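PDB 2GZS: IroE protein from Escherichia coli, which catalyses the hydrolysis of the trilactone of enterobactin and its C-glucosylated forms, preferring the iron-free siderophores and usually cutting once to give linearized trimers. Local coordinates for residues Y27-A32 / V73-G78; V189-F194 / K231-N236; D139-G144 / Y164-Y169; K6-Y11 / E61-L66. All blocks are in the same frame, centred on the assembly; numbering follows the deposited sequence.

Contact 1 (Y27-A32 / V73-G78)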
loop_
_atom_site.group_PDB
_atom_site.type_symbol
_atom_site.label_atom_id
_atom_site.label_comp_id
_atom_site.label_asym_id
_atom_site.label_seq_id
_atom_site.Cartn_x
_atom_site.Cartn_y
_atom_site.Cartn_z
ATOM N N TYR A 27 5.936 2.631 15.327
ATOM C CA TYR A 27 4.772 2.427 14.455
ATOM C C TYR A 27 3.481 2.449 15.272
ATOM O O TYR A 27 3.438 1.958 16.395
ATOM C CB TYR A 27 4.872 1.102 13.645
ATOM C CG TYR A 27 6.174 1.153 12.833
ATOM C CD1 TYR A 27 6.226 1.649 11.559
ATOM C CD2 TYR A 27 7.337 0.688 13.439
ATOM C CE1 TYR A 27 7.401 1.715 10.790
ATOM C CE2 TYR A 27 8.529 0.752 12.708
ATOM C CZ TYR A 27 8.550 1.242 11.435
ATOM O OH TYR A 27 9.733 1.312 10.716
ATOM N N ARG A 28 2.441 2.990 14.649
ATOM C CA ARG A 28 1.075 2.947 15.232
ATOM C C ARG A 28 0.198 2.315 14.196
ATOM O O ARG A 28 0.171 2.854 13.081
ATOM C CB ARG A 28 0.613 4.361 15.562
ATOM C CG ARG A 28 -0.799 4.397 16.222
ATOM C CD ARG A 28 -1.024 5.817 16.708
ATOM N NE ARG A 28 -0.191 6.382 17.765
ATOM C CZ ARG A 28 0.021 7.705 17.843
ATOM N NH1 ARG A 28 -0.539 8.501 16.930
ATOM N NH2 ARG A 28 0.786 8.154 18.830
ATOM N N VAL A 29 -0.390 1.133 14.441
ATOM C CA VAL A 29 -1.048 0.358 13.397
ATOM C C VAL A 29 -2.527 0.232 13.796
ATOM O O VAL A 29 -2.834 -0.276 14.890
ATOM C CB VAL A 29 -0.416 -1.026 13.221
ATOM C CG1 VAL A 29 -1.185 -1.857 12.181
ATOM C CG2 VAL A 29 1.061 -0.798 12.862
ATOM N N TRP A 30 -3.386 0.707 12.908
ATOM C CA TRP A 30 -4.825 0.596 13.156
ATOM C C TRP A 30 -5.369 -0.544 12.300
ATOM O O TRP A 30 -5.075 -0.690 11.099
ATOM C CB TRP A 30 -5.595 1.849 12.794
ATOM C CG TRP A 30 -5.309 3.039 13.626
ATOM C CD1 TRP A 30 -6.041 3.419 14.728
ATOM C CD2 TRP A 30 -4.269 4.023 13.479
ATOM N NE1 TRP A 30 -5.504 4.576 15.260
ATOM C CE2 TRP A 30 -4.411 4.955 14.500
ATOM C CE3 TRP A 30 -3.222 4.142 12.525
ATOM C CZ2 TRP A 30 -3.565 6.036 14.634
ATOM C CZ3 TRP A 30 -2.364 5.239 12.674
ATOM C CH2 TRP A 30 -2.531 6.157 13.714
ATOM N N THR A 31 -6.172 -1.402 12.924
ATOM C CA THR A 31 -6.875 -2.456 12.218
ATOM C C THR A 31 -8.377 -2.166 12.234
ATOM O O THR A 31 -8.949 -2.034 13.336
ATOM C CB THR A 31 -6.575 -3.841 12.805
ATOM O OG1 THR A 31 -5.149 -4.061 12.751
ATOM C CG2 THR A 31 -7.165 -4.949 11.947
ATOM N N ALA A 32 -9.014 -2.012 11.094
ATOM C CA ALA A 32 -10.423 -1.747 10.938
ATOM C C ALA A 32 -11.062 -3.021 10.419
ATOM O O ALA A 32 -10.764 -3.480 9.331
ATOM C CB ALA A 32 -10.706 -0.557 9.996
ATOM N N VAL A 73 -10.879 -5.997 5.625
ATOM C CA VAL A 73 -10.085 -5.509 6.753
ATOM C C VAL A 73 -9.060 -4.450 6.266
ATOM O O VAL A 73 -8.463 -4.685 5.195
ATOM C CB VAL A 73 -9.385 -6.655 7.472
ATOM C CG1 VAL A 73 -8.433 -6.269 8.580
ATOM C CG2 VAL A 73 -10.491 -7.589 8.093
ATOM N N ILE A 74 -8.955 -3.384 7.026
ATOM C CA ILE A 74 -8.039 -2.295 6.610
ATOM C C ILE A 74 -6.963 -2.219 7.675
ATOM O O ILE A 74 -7.246 -2.072 8.881
ATOM C CB ILE A 74 -8.804 -0.982 6.554
ATOM C CG1 ILE A 74 -10.082 -1.090 5.693
ATOM C CG2 ILE A 74 -7.863 0.104 6.098
ATOM C CD1 ILE A 74 -10.798 0.245 5.585
ATOM N N VAL A 75 -5.694 -2.302 7.291
ATOM C CA VAL A 75 -4.595 -2.183 8.244
ATOM C C VAL A 75 -3.835 -0.923 7.865
ATOM O O VAL A 75 -3.158 -0.945 6.825
ATOM C CB VAL A 75 -3.651 -3.399 8.274
ATOM C CG1 VAL A 75 -2.541 -3.192 9.277
ATOM C CG2 VAL A 75 -4.455 -4.669 8.568
ATOM N N ALA A 76 -3.953 0.137 8.648
ATOM C CA ALA A 76 -3.269 1.388 8.321
ATOM C C ALA A 76 -1.988 1.419 9.136
ATOM O O ALA A 76 -1.998 1.457 10.362
ATOM C CB ALA A 76 -4.179 2.547 8.700
ATOM N N VAL A 77 -0.853 1.349 8.399
ATOM C CA VAL A 77 0.451 1.221 9.092
ATOM C C VAL A 77 1.021 2.636 9.199
ATOM O O VAL A 77 1.526 3.149 8.159
ATOM C CB VAL A 77 1.376 0.300 8.323
ATOM C CG1 VAL A 77 2.712 0.131 9.043
ATOM C CG2 VAL A 77 0.632 -1.051 8.129
ATOM N N GLY A 78 0.924 3.251 10.367
ATOM C CA GLY A 78 1.375 4.611 10.571
ATOM C C GLY A 78 2.485 4.708 11.610
ATOM O O GLY A 78 3.126 3.676 11.869
#
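Val29 and Val75 meet methyl to methyl on one face of two antiparallel strands, 26-34 and 73-79, of the mixed sheet at the heart of this alpha/beta-hydrolase fold. Their CG1 atoms stand 3.5 Å apart, tighter than ordinary van der Waals contact, because each valine holds CG1 anti to its backbone N (176° in Val29). Thr31 adds to the same face, its CG2 lying 3.8 Å from Val73 CG1. On the other face Ala32 CB rests 4.0 Å from Ile74 CB, and the indole of Trp30 reaches past Ala76 toward Gly78, whose CA lies at the ring edge; a CB on Gly78 would come tight against Trp30 CZ3. Arg28 CG lies over one face of that indole, toward its rim. Three hydrogen-bonded pairs, Arg28 with Gly78, Trp30 with Ala76 and Ala32 with Ile74, set this register. Farther out, helix 117-132 packs on the valine face through Val132 and Phe120, while Met55 of helix 51-57 covers Trp30 and Ala76. Tyr27 OH is bonded to Asp93. At the Arg28 end the ladder is distorted: Arg28 N donates to Gly78 O at 2.9 Å from well above the carbonyl plane, with a C=O...N angle of only 106°.

Contact 2 (V189-F194 / K231-N236)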
loop_
_atom_site.group_PDB
_atom_site.type_symbol
_atom_site.label_atom_id
_atom_site.label_comp_id
_atom_site.label_asym_id
_atom_site.label_seq_id
_atom_site.Cartn_x
_atom_site.Cartn_y
_atom_site.Cartn_z
ATOM N N VAL A 189 11.550 -9.082 -14.891
ATOM C CA VAL A 189 11.298 -10.342 -14.195
ATOM C C VAL A 189 11.157 -11.505 -15.139
ATOM O O VAL A 189 10.851 -11.396 -16.329
ATOM C CB VAL A 189 9.962 -10.270 -13.406
ATOM C CG1 VAL A 189 10.040 -9.261 -12.288
ATOM C CG2 VAL A 189 8.853 -9.952 -14.376
ATOM N N GLU A 190 11.396 -12.718 -14.616
ATOM C CA GLU A 190 11.255 -13.885 -15.503
ATOM C C GLU A 190 9.820 -14.205 -15.866
ATOM O O GLU A 190 8.938 -13.904 -15.026
ATOM C CB GLU A 190 11.840 -15.114 -14.776
ATOM C CG GLU A 190 13.318 -14.998 -14.458
ATOM C CD GLU A 190 13.545 -14.272 -13.141
ATOM O OE1 GLU A 190 12.599 -13.656 -12.576
ATOM O OE2 GLU A 190 14.707 -14.318 -12.667
ATOM N N PRO A 191 9.540 -14.750 -17.028
ATOM C CA PRO A 191 8.184 -15.145 -17.420
ATOM C C PRO A 191 7.534 -16.003 -16.354
ATOM O O PRO A 191 8.218 -16.912 -15.854
ATOM C CB PRO A 191 8.342 -15.941 -18.721
ATOM C CG PRO A 191 9.520 -15.176 -19.321
ATOM C CD PRO A 191 10.480 -15.006 -18.176
ATOM N N LEU A 192 6.288 -15.731 -16.060
ATOM C CA LEU A 192 5.369 -16.572 -15.290
ATOM C C LEU A 192 5.638 -16.541 -13.795
ATOM O O LEU A 192 4.721 -16.846 -13.048
ATOM C CB LEU A 192 5.418 -18.033 -15.803
ATOM C CG LEU A 192 5.057 -18.168 -17.286
ATOM C CD1 LEU A 192 4.751 -19.651 -17.571
ATOM C CD2 LEU A 192 3.915 -17.277 -17.735
ATOM N N GLN A 193 6.806 -16.171 -13.315
ATOM C CA GLN A 193 7.036 -16.320 -11.864
ATOM C C GLN A 193 6.236 -15.308 -11.081
ATOM O O GLN A 193 5.998 -15.437 -9.874
ATOM C CB GLN A 193 8.540 -16.135 -11.625
ATOM C CG GLN A 193 9.013 -16.064 -10.185
ATOM C CD GLN A 193 8.905 -17.474 -9.539
ATOM O OE1 GLN A 193 7.930 -18.207 -9.667
ATOM N NE2 GLN A 193 9.982 -17.797 -8.850
ATOM N N PHE A 194 5.791 -14.193 -11.705
ATOM C CA PHE A 194 5.044 -13.181 -10.973
ATOM C C PHE A 194 3.574 -13.240 -11.283
ATOM O O PHE A 194 2.807 -12.298 -11.006
ATOM C CB PHE A 194 5.643 -11.772 -11.332
ATOM C CG PHE A 194 7.021 -11.622 -10.684
ATOM C CD1 PHE A 194 7.227 -10.828 -9.572
ATOM C CD2 PHE A 194 8.110 -12.325 -11.188
ATOM C CE1 PHE A 194 8.442 -10.729 -8.951
ATOM C CE2 PHE A 194 9.341 -12.282 -10.589
ATOM C CZ PHE A 194 9.529 -11.484 -9.456
ATOM N N LYS A 231 2.382 -8.223 -19.266
ATOM C CA LYS A 231 1.388 -9.160 -19.810
ATOM C C LYS A 231 2.031 -10.300 -20.556
ATOM O O LYS A 231 1.625 -11.456 -20.396
ATOM C CB LYS A 231 0.527 -8.354 -20.807
ATOM C CG LYS A 231 -0.759 -7.877 -20.154
ATOM C CD LYS A 231 -0.575 -6.785 -19.118
ATOM C CE LYS A 231 -1.016 -5.467 -19.735
ATOM N NZ LYS A 231 -2.361 -5.027 -19.290
ATOM N N ASP A 232 3.057 -9.918 -21.349
ATOM C CA ASP A 232 3.777 -10.966 -22.054
ATOM C C ASP A 232 4.435 -11.967 -21.078
ATOM O O ASP A 232 4.607 -13.156 -21.425
ATOM C CB ASP A 232 4.880 -10.373 -22.954
ATOM C CG ASP A 232 4.425 -9.740 -24.240
ATOM O OD1 ASP A 232 3.245 -9.931 -24.608
ATOM O OD2 ASP A 232 5.244 -9.040 -24.887
ATOM N N LYS A 233 4.803 -11.477 -19.910
ATOM C CA LYS A 233 5.427 -12.317 -18.903
ATOM C C LYS A 233 4.396 -13.006 -18.015
ATOM O O LYS A 233 4.793 -13.595 -16.991
ATOM C CB LYS A 233 6.405 -11.452 -18.090
ATOM C CG LYS A 233 7.565 -11.146 -19.061
ATOM C CD LYS A 233 8.641 -10.291 -18.438
ATOM C CE LYS A 233 9.885 -10.373 -19.340
ATOM N NZ LYS A 233 11.024 -9.792 -18.618
ATOM N N GLY A 234 3.108 -12.873 -18.348
ATOM C CA GLY A 234 2.093 -13.650 -17.622
ATOM C C GLY A 234 1.522 -12.951 -16.409
ATOM O O GLY A 234 0.809 -13.528 -15.564
ATOM N N VAL A 235 1.776 -11.640 -16.238
ATOM C CA VAL A 235 1.347 -10.868 -15.095
ATOM C C VAL A 235 0.039 -10.121 -15.347
ATOM O O VAL A 235 -0.121 -9.562 -16.424
ATOM C CB VAL A 235 2.421 -9.805 -14.721
ATOM C CG1 VAL A 235 1.959 -8.861 -13.633
ATOM C CG2 VAL A 235 3.747 -10.451 -14.317
ATOM N N ASN A 236 -0.844 -10.130 -14.348
ATOM C CA ASN A 236 -2.052 -9.304 -14.385
ATOM C C ASN A 236 -1.637 -7.904 -13.930
ATOM O O ASN A 236 -1.526 -7.717 -12.710
ATOM C CB ASN A 236 -3.079 -9.902 -13.422
ATOM C CG ASN A 236 -4.431 -9.210 -13.364
ATOM O OD1 ASN A 236 -4.623 -8.141 -13.921
ATOM N ND2 ASN A 236 -5.375 -9.854 -12.680
HETATM O O HOH W 1 6.272 -13.112 -14.429
#
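The ring of Phe194 carries Val189 CG1 over one face, offset toward the rim, and meets the ring of Trp159 from helix 150-161. Across the contact it is Phe194 CB, not the ring, that touches Val235, 3.8 Å from CG2. The longer reach belongs to Lys233: extended beyond CG, its chain passes Pro191 and crosses Val189, placing NZ 2.8 Å from Val189 O. The same ammonium also donates to Thr187 O, so two carbonyls grip it at the C-terminal end of helix 179-187. An alanine in place of Lys233 would probably leave both carbonyls without this donor and strip the methylene cover from Val189 CG2. The backbone of Lys233 is used as well, its O accepting from Leu192 N at 2.8 Å (N-H...O 162°) and from a water that also joins Glu190 O and Phe194 N. Leu192 CD2 lies 4.1 Å from Gly234 CA, where a CB would clash. With its positive phi, Gly234 is the C-prime residue of the Schellman motif that ends helix 219-232, and the loop before strand 198-203 packs against that helix end.

Contact 3 (D139-G144 / Y164-Y169)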
loop_
_atom_site.group_PDB
_atom_site.type_symbol
_atom_site.label_atom_id
_atom_site.label_comp_id
_atom_site.label_asym_id
_atom_site.label_seq_id
_atom_site.Cartn_x
_atom_site.Cartn_y
_atom_site.Cartn_z
ATOM N N ASP A 139 -9.052 -13.852 3.942
ATOM C CA ASP A 139 -8.851 -14.528 2.677
ATOM C C ASP A 139 -7.439 -14.215 2.164
ATOM O O ASP A 139 -7.242 -13.099 1.630
ATOM C CB ASP A 139 -9.850 -14.083 1.630
ATOM C CG ASP A 139 -9.751 -14.924 0.374
ATOM O OD1 ASP A 139 -8.741 -15.605 0.144
ATOM O OD2 ASP A 139 -10.717 -14.919 -0.406
ATOM N N ARG A 140 -6.588 -15.180 2.355
ATOM C CA ARG A 140 -5.171 -14.828 2.096
ATOM C C ARG A 140 -4.931 -14.559 0.634
ATOM O O ARG A 140 -4.021 -13.812 0.243
ATOM C CB ARG A 140 -4.203 -15.871 2.673
ATOM C CG ARG A 140 -4.133 -15.764 4.184
ATOM C CD ARG A 140 -3.442 -16.992 4.763
ATOM N NE ARG A 140 -3.182 -16.863 6.196
ATOM C CZ ARG A 140 -2.492 -17.784 6.884
ATOM N NH1 ARG A 140 -2.044 -18.867 6.255
ATOM N NH2 ARG A 140 -2.270 -17.620 8.187
ATOM N N GLN A 141 -5.755 -15.108 -0.241
ATOM C CA GLN A 141 -5.554 -14.830 -1.676
ATOM C C GLN A 141 -5.925 -13.405 -2.015
ATOM O O GLN A 141 -5.707 -12.999 -3.157
ATOM C CB GLN A 141 -6.380 -15.863 -2.458
ATOM C CG GLN A 141 -5.959 -17.310 -2.162
ATOM C CD GLN A 141 -6.550 -18.215 -3.238
ATOM O OE1 GLN A 141 -7.582 -18.863 -3.048
ATOM N NE2 GLN A 141 -5.864 -18.198 -4.378
ATOM N N ARG A 142 -6.516 -12.649 -1.109
ATOM C CA ARG A 142 -7.052 -11.326 -1.296
ATOM C C ARG A 142 -6.312 -10.373 -0.344
ATOM O O ARG A 142 -6.931 -9.439 0.142
ATOM C CB ARG A 142 -8.556 -11.261 -1.003
ATOM C CG ARG A 142 -9.400 -12.111 -1.982
ATOM C CD ARG A 142 -9.794 -11.279 -3.181
ATOM N NE ARG A 142 -11.028 -10.539 -3.106
ATOM C CZ ARG A 142 -12.252 -10.737 -2.665
ATOM N NH1 ARG A 142 -12.643 -11.875 -2.097
ATOM N NH2 ARG A 142 -13.162 -9.758 -2.785
ATOM N N ARG A 143 -5.055 -10.645 -0.081
ATOM C CA ARG A 143 -4.214 -9.729 0.716
ATOM C C ARG A 143 -3.544 -8.708 -0.192
ATOM O O ARG A 143 -2.854 -9.108 -1.128
ATOM C CB ARG A 143 -3.170 -10.546 1.474
ATOM C CG ARG A 143 -2.378 -9.681 2.451
ATOM C CD ARG A 143 -1.394 -10.556 3.153
ATOM N NE ARG A 143 -1.861 -11.462 4.237
ATOM C CZ ARG A 143 -1.458 -12.737 4.281
ATOM N NH1 ARG A 143 -0.614 -13.328 3.430
ATOM N NH2 ARG A 143 -1.859 -13.548 5.245
ATOM N N GLY A 144 -3.787 -7.433 0.110
ATOM C CA GLY A 144 -3.199 -6.382 -0.783
ATOM C C GLY A 144 -2.406 -5.401 0.056
ATOM O O GLY A 144 -2.412 -5.315 1.256
ATOM N N TYR A 164 4.174 -12.515 0.076
ATOM C CA TYR A 164 3.151 -12.435 1.119
ATOM C C TYR A 164 1.863 -11.813 0.622
ATOM O O TYR A 164 0.760 -12.134 1.034
ATOM C CB TYR A 164 3.683 -11.597 2.308
ATOM C CG TYR A 164 2.839 -11.700 3.556
ATOM C CD1 TYR A 164 2.941 -12.828 4.391
ATOM C CD2 TYR A 164 1.961 -10.683 3.891
ATOM C CE1 TYR A 164 2.166 -12.920 5.552
ATOM C CE2 TYR A 164 1.219 -10.806 5.053
ATOM C CZ TYR A 164 1.304 -11.903 5.881
ATOM O OH TYR A 164 0.459 -11.862 6.987
ATOM N N PHE A 165 1.974 -10.798 -0.255
ATOM C CA PHE A 165 0.803 -10.140 -0.766
ATOM C C PHE A 165 0.400 -10.647 -2.137
ATOM O O PHE A 165 1.246 -11.085 -2.913
ATOM C CB PHE A 165 1.024 -8.595 -0.877
ATOM C CG PHE A 165 1.361 -7.973 0.446
ATOM C CD1 PHE A 165 0.381 -7.581 1.372
ATOM C CD2 PHE A 165 2.693 -7.790 0.786
ATOM C CE1 PHE A 165 0.797 -7.074 2.580
ATOM C CE2 PHE A 165 3.059 -7.291 2.009
ATOM C CZ PHE A 165 2.100 -6.872 2.922
ATOM N N ARG A 166 -0.892 -10.569 -2.487
ATOM C CA ARG A 166 -1.335 -10.952 -3.808
ATOM C C ARG A 166 -1.660 -9.752 -4.689
ATOM O O ARG A 166 -1.612 -9.874 -5.920
ATOM C CB ARG A 166 -2.580 -11.854 -3.655
ATOM C CG ARG A 166 -2.146 -13.201 -3.040
ATOM C CD ARG A 166 -1.403 -14.040 -4.075
ATOM N NE ARG A 166 -2.317 -14.672 -5.021
ATOM C CZ ARG A 166 -2.701 -15.947 -4.998
ATOM N NH1 ARG A 166 -2.254 -16.764 -4.059
ATOM N NH2 ARG A 166 -3.538 -16.402 -5.913
ATOM N N SER A 167 -2.033 -8.633 -4.092
ATOM C CA SER A 167 -2.372 -7.458 -4.876
ATOM C C SER A 167 -1.516 -6.263 -4.422
ATOM O O SER A 167 -1.343 -6.034 -3.235
ATOM C CB SER A 167 -3.874 -7.097 -4.728
ATOM O OG SER A 167 -4.580 -8.096 -5.502
ATOM N N TYR A 168 -0.990 -5.569 -5.441
ATOM C CA TYR A 168 -0.017 -4.488 -5.128
ATOM C C TYR A 168 -0.517 -3.187 -5.764
ATOM O O TYR A 168 -0.525 -3.163 -7.038
ATOM C CB TYR A 168 1.342 -4.904 -5.678
ATOM C CG TYR A 168 1.964 -6.096 -4.936
ATOM C CD1 TYR A 168 2.932 -5.958 -3.987
ATOM C CD2 TYR A 168 1.474 -7.378 -5.270
ATOM C CE1 TYR A 168 3.471 -7.055 -3.307
ATOM C CE2 TYR A 168 2.011 -8.499 -4.618
ATOM C CZ TYR A 168 2.991 -8.316 -3.680
ATOM O OH TYR A 168 3.519 -9.431 -3.025
ATOM N N TYR A 169 -0.886 -2.187 -5.024
ATOM C CA TYR A 169 -1.422 -0.948 -5.580
ATOM C C TYR A 169 -0.372 0.170 -5.325
ATOM O O TYR A 169 -0.158 0.642 -4.221
ATOM C CB TYR A 169 -2.694 -0.590 -4.828
ATOM C CG TYR A 169 -3.856 -1.553 -4.995
ATOM C CD1 TYR A 169 -4.749 -1.355 -6.043
ATOM C CD2 TYR A 169 -4.026 -2.613 -4.106
ATOM C CE1 TYR A 169 -5.835 -2.213 -6.247
ATOM C CE2 TYR A 169 -5.121 -3.449 -4.289
ATOM C CZ TYR A 169 -5.984 -3.229 -5.328
ATOM O OH TYR A 169 -7.053 -4.124 -5.447
#
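Arg143 and Tyr164 form a flat cation-pi stack, the guanidinium lying over one face of the phenol ring with planes 11° apart and CZ 3.7 Å from the ring centroid. A bend at chi3 (-76°), which swings NE off the line of the chain, lets the group settle on the ring. Its N-H groups are well used: NH1 donates to Tyr164 O at 3.0 Å, with the acceptor in the guanidinium plane, and NH2 forms a salt bridge with Glu133. One residue thus supplies both the ring under the cation and a carbonyl at its edge. The backbone is equally economical. Arg143 O accepts twice, from Arg166 N at 2.8 Å and from Ser167 N at 3.1 Å, so a single oxygen ties down two successive amides as strand 167-171 begins. Phe165 O takes the hydroxyl proton of Tyr168, while Phe165 CD1 packs 3.6 Å from Arg143 CG. At the corner before strand 143-148, Asp139 OD1 accepts from Gln141 N, an Asx turn. Gly144 pairs in parallel with Ser167, the direction expected where two strands are linked through helix 150-161: the start of a beta-alpha-beta crossover in the alpha/beta-hydrolase sheet.

Contact 4 (K6-Y11 / E61-L66)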
loop_
_atom_site.group_PDB
_atom_site.type_symbol
_atom_site.label_atom_id
_atom_site.label_comp_id
_atom_site.label_asym_id
_atom_site.label_seq_id
_atom_site.Cartn_x
_atom_site.Cartn_y
_atom_site.Cartn_z
ATOM N N LYS A 6 -13.398 7.469 17.415
ATOM C CA LYS A 6 -14.842 7.728 17.433
ATOM C C LYS A 6 -15.663 6.485 17.185
ATOM O O LYS A 6 -16.731 6.343 17.797
ATOM C CB LYS A 6 -15.148 8.819 16.407
ATOM C CG LYS A 6 -16.363 8.556 15.533
ATOM C CD LYS A 6 -16.577 9.732 14.584
ATOM C CE LYS A 6 -18.031 10.169 14.570
ATOM N NZ LYS A 6 -18.292 11.124 13.445
ATOM N N GLY A 7 -15.217 5.543 16.348
ATOM C CA GLY A 7 -16.079 4.376 16.079
ATOM C C GLY A 7 -16.949 4.584 14.863
ATOM O O GLY A 7 -17.167 5.715 14.459
ATOM N N SER A 8 -17.400 3.497 14.245
ATOM C CA SER A 8 -18.264 3.554 13.086
ATOM C C SER A 8 -19.319 2.454 13.176
ATOM O O SER A 8 -19.052 1.347 13.710
ATOM C CB SER A 8 -17.498 3.423 11.776
ATOM O OG SER A 8 -18.352 3.274 10.683
ATOM N N VAL A 9 -20.519 2.769 12.646
ATOM C CA VAL A 9 -21.466 1.667 12.669
ATOM C C VAL A 9 -21.060 0.578 11.718
ATOM O O VAL A 9 -21.525 -0.555 11.753
ATOM C CB VAL A 9 -22.881 2.181 12.313
ATOM C CG1 VAL A 9 -23.482 2.948 13.445
ATOM C CG2 VAL A 9 -22.817 3.077 11.061
ATOM N N PHE A 10 -20.155 0.829 10.729
ATOM C CA PHE A 10 -19.839 -0.142 9.725
ATOM C C PHE A 10 -18.628 -1.051 10.061
ATOM O O PHE A 10 -18.504 -2.112 9.510
ATOM C CB PHE A 10 -19.518 0.651 8.420
ATOM C CG PHE A 10 -20.794 1.272 7.795
ATOM C CD1 PHE A 10 -21.714 0.460 7.196
ATOM C CD2 PHE A 10 -20.943 2.651 7.898
ATOM C CE1 PHE A 10 -22.856 1.058 6.634
ATOM C CE2 PHE A 10 -22.074 3.257 7.360
ATOM C CZ PHE A 10 -23.003 2.425 6.784
ATOM N N TYR A 11 -17.790 -0.551 10.959
ATOM C CA TYR A 11 -16.469 -1.145 11.224
ATOM C C TYR A 11 -16.078 -0.888 12.676
ATOM O O TYR A 11 -16.480 0.082 13.287
ATOM C CB TYR A 11 -15.381 -0.446 10.378
ATOM C CG TYR A 11 -15.056 -0.957 9.025
ATOM C CD1 TYR A 11 -15.900 -0.750 7.930
ATOM C CD2 TYR A 11 -13.887 -1.697 8.776
ATOM C CE1 TYR A 11 -15.679 -1.203 6.639
ATOM C CE2 TYR A 11 -13.652 -2.153 7.481
ATOM C CZ TYR A 11 -14.505 -1.916 6.411
ATOM O OH TYR A 11 -14.261 -2.378 5.140
ATOM N N GLU A 61 -18.844 7.504 4.678
ATOM C CA GLU A 61 -19.368 7.265 3.327
ATOM C C GLU A 61 -18.527 6.190 2.629
ATOM O O GLU A 61 -19.076 5.345 1.968
ATOM C CB GLU A 61 -19.391 8.448 2.336
ATOM C CG GLU A 61 -19.814 8.103 0.925
ATOM C CD GLU A 61 -18.960 8.099 -0.321
ATOM O OE1 GLU A 61 -17.689 7.997 -0.298
ATOM O OE2 GLU A 61 -19.582 8.182 -1.457
ATOM N N LEU A 62 -17.189 6.188 2.746
ATOM C CA LEU A 62 -16.409 5.129 2.153
ATOM C C LEU A 62 -16.706 3.777 2.806
ATOM O O LEU A 62 -16.892 2.829 2.082
ATOM C CB LEU A 62 -14.890 5.468 2.274
ATOM C CG LEU A 62 -13.970 4.364 1.699
ATOM C CD1 LEU A 62 -14.025 4.124 0.230
ATOM C CD2 LEU A 62 -12.538 4.744 2.087
ATOM N N LEU A 63 -16.774 3.773 4.141
ATOM C CA LEU A 63 -17.071 2.480 4.793
ATOM C C LEU A 63 -18.433 1.891 4.389
ATOM O O LEU A 63 -18.443 0.690 4.214
ATOM C CB LEU A 63 -16.945 2.686 6.301
ATOM C CG LEU A 63 -15.561 3.194 6.815
ATOM C CD1 LEU A 63 -15.560 3.252 8.354
ATOM C CD2 LEU A 63 -14.422 2.321 6.308
ATOM N N LYS A 64 -19.403 2.793 4.237
ATOM C CA LYS A 64 -20.724 2.361 3.750
ATOM C C LYS A 64 -20.613 1.736 2.388
ATOM O O LYS A 64 -21.103 0.663 2.100
ATOM C CB LYS A 64 -21.636 3.584 3.788
ATOM C CG LYS A 64 -22.998 3.328 3.127
ATOM C CD LYS A 64 -23.799 4.628 3.276
ATOM C CE LYS A 64 -25.114 4.611 2.524
ATOM N NZ LYS A 64 -25.020 5.165 1.140
ATOM N N GLN A 65 -19.867 2.399 1.462
ATOM C CA GLN A 65 -19.776 1.859 0.115
ATOM C C GLN A 65 -19.028 0.521 0.027
ATOM O O GLN A 65 -19.281 -0.405 -0.675
ATOM C CB GLN A 65 -19.117 2.918 -0.813
ATOM C CG GLN A 65 -19.097 2.514 -2.279
ATOM C CD GLN A 65 -20.528 2.424 -2.876
ATOM O OE1 GLN A 65 -21.324 3.306 -2.531
ATOM N NE2 GLN A 65 -20.771 1.419 -3.683
ATOM N N LEU A 66 -17.917 0.441 0.837
ATOM C CA LEU A 66 -17.236 -0.842 0.942
ATOM C C LEU A 66 -18.115 -1.991 1.390
ATOM O O LEU A 66 -17.987 -3.125 0.962
ATOM C CB LEU A 66 -16.050 -0.728 1.937
ATOM C CG LEU A 66 -14.929 0.236 1.500
ATOM C CD1 LEU A 66 -13.875 0.269 2.614
ATOM C CD2 LEU A 66 -14.258 -0.125 0.202
#
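Phe10 lays one ring face over the backbone and first methylene of Lys64 on helix 60-66. Lys64 CA sits 3.8 Å from the ring centroid and only 10° off the normal, a CH-pi contact, while CB approaches the far end of the ring, 3.5 Å from CZ. With CG anti to its carbonyl carbon (chi1 -72°), Phe10 has its side chain beside that of Lys64, pointing the same way. Lys64 CG, anti to its backbone N (chi1 172°), also lies near Phe10 CZ. Leu63, one residue earlier on the helix, spreads its branches: CB touches Phe10 CB, CD1 reaches Ser8 OG at 3.6 Å, and CD2 lies over one face of the Tyr11 ring, 4.0 Å from its centroid. Tyr11 crosses Leu66 at about a right angle, with Leu66 CD1 3.7 Å from Tyr11 OH, and that hydroxyl is hydrogen-bonded to Pro72 O. An alanine in place of Phe10 would probably uncover Lys64 CA and CB and open a gap beside the helix. The loop itself is shaped by Ser8, whose OG accepts from Phe10 N at 3.0 Å and is also hydrogen-bonded to Asp60. This ST turn lies just before edge strand 11-19, in the loop whose side chains rest on helix 60-66 at the border of the alpha/beta-hydrolase sheet.

In the fold
Local chemistry differs with place in this fold. Contact 1 is a buried strand pair, joined by a backbone ladder and aliphatic side chains; contact 3, in the same sheet, is partly buried and adds a charged stack where parallel strands begin. Contacts 2 and 4 lie farther out, their centres about 21 Å and 20 Å from the chain centre, and join loops to helices, but differently: contact 2 relies on a lysine, a shared water and a helix end, whereas contact 4 has no hydrogen bond between its segments and depends on aromatic faces. Contacts 1 and 4 touch, with Ile74 meeting Tyr11, Leu63 and Leu66, so sheet and helix 60-66 share one apolar layer. Contact 2 sits across the chain centre from both.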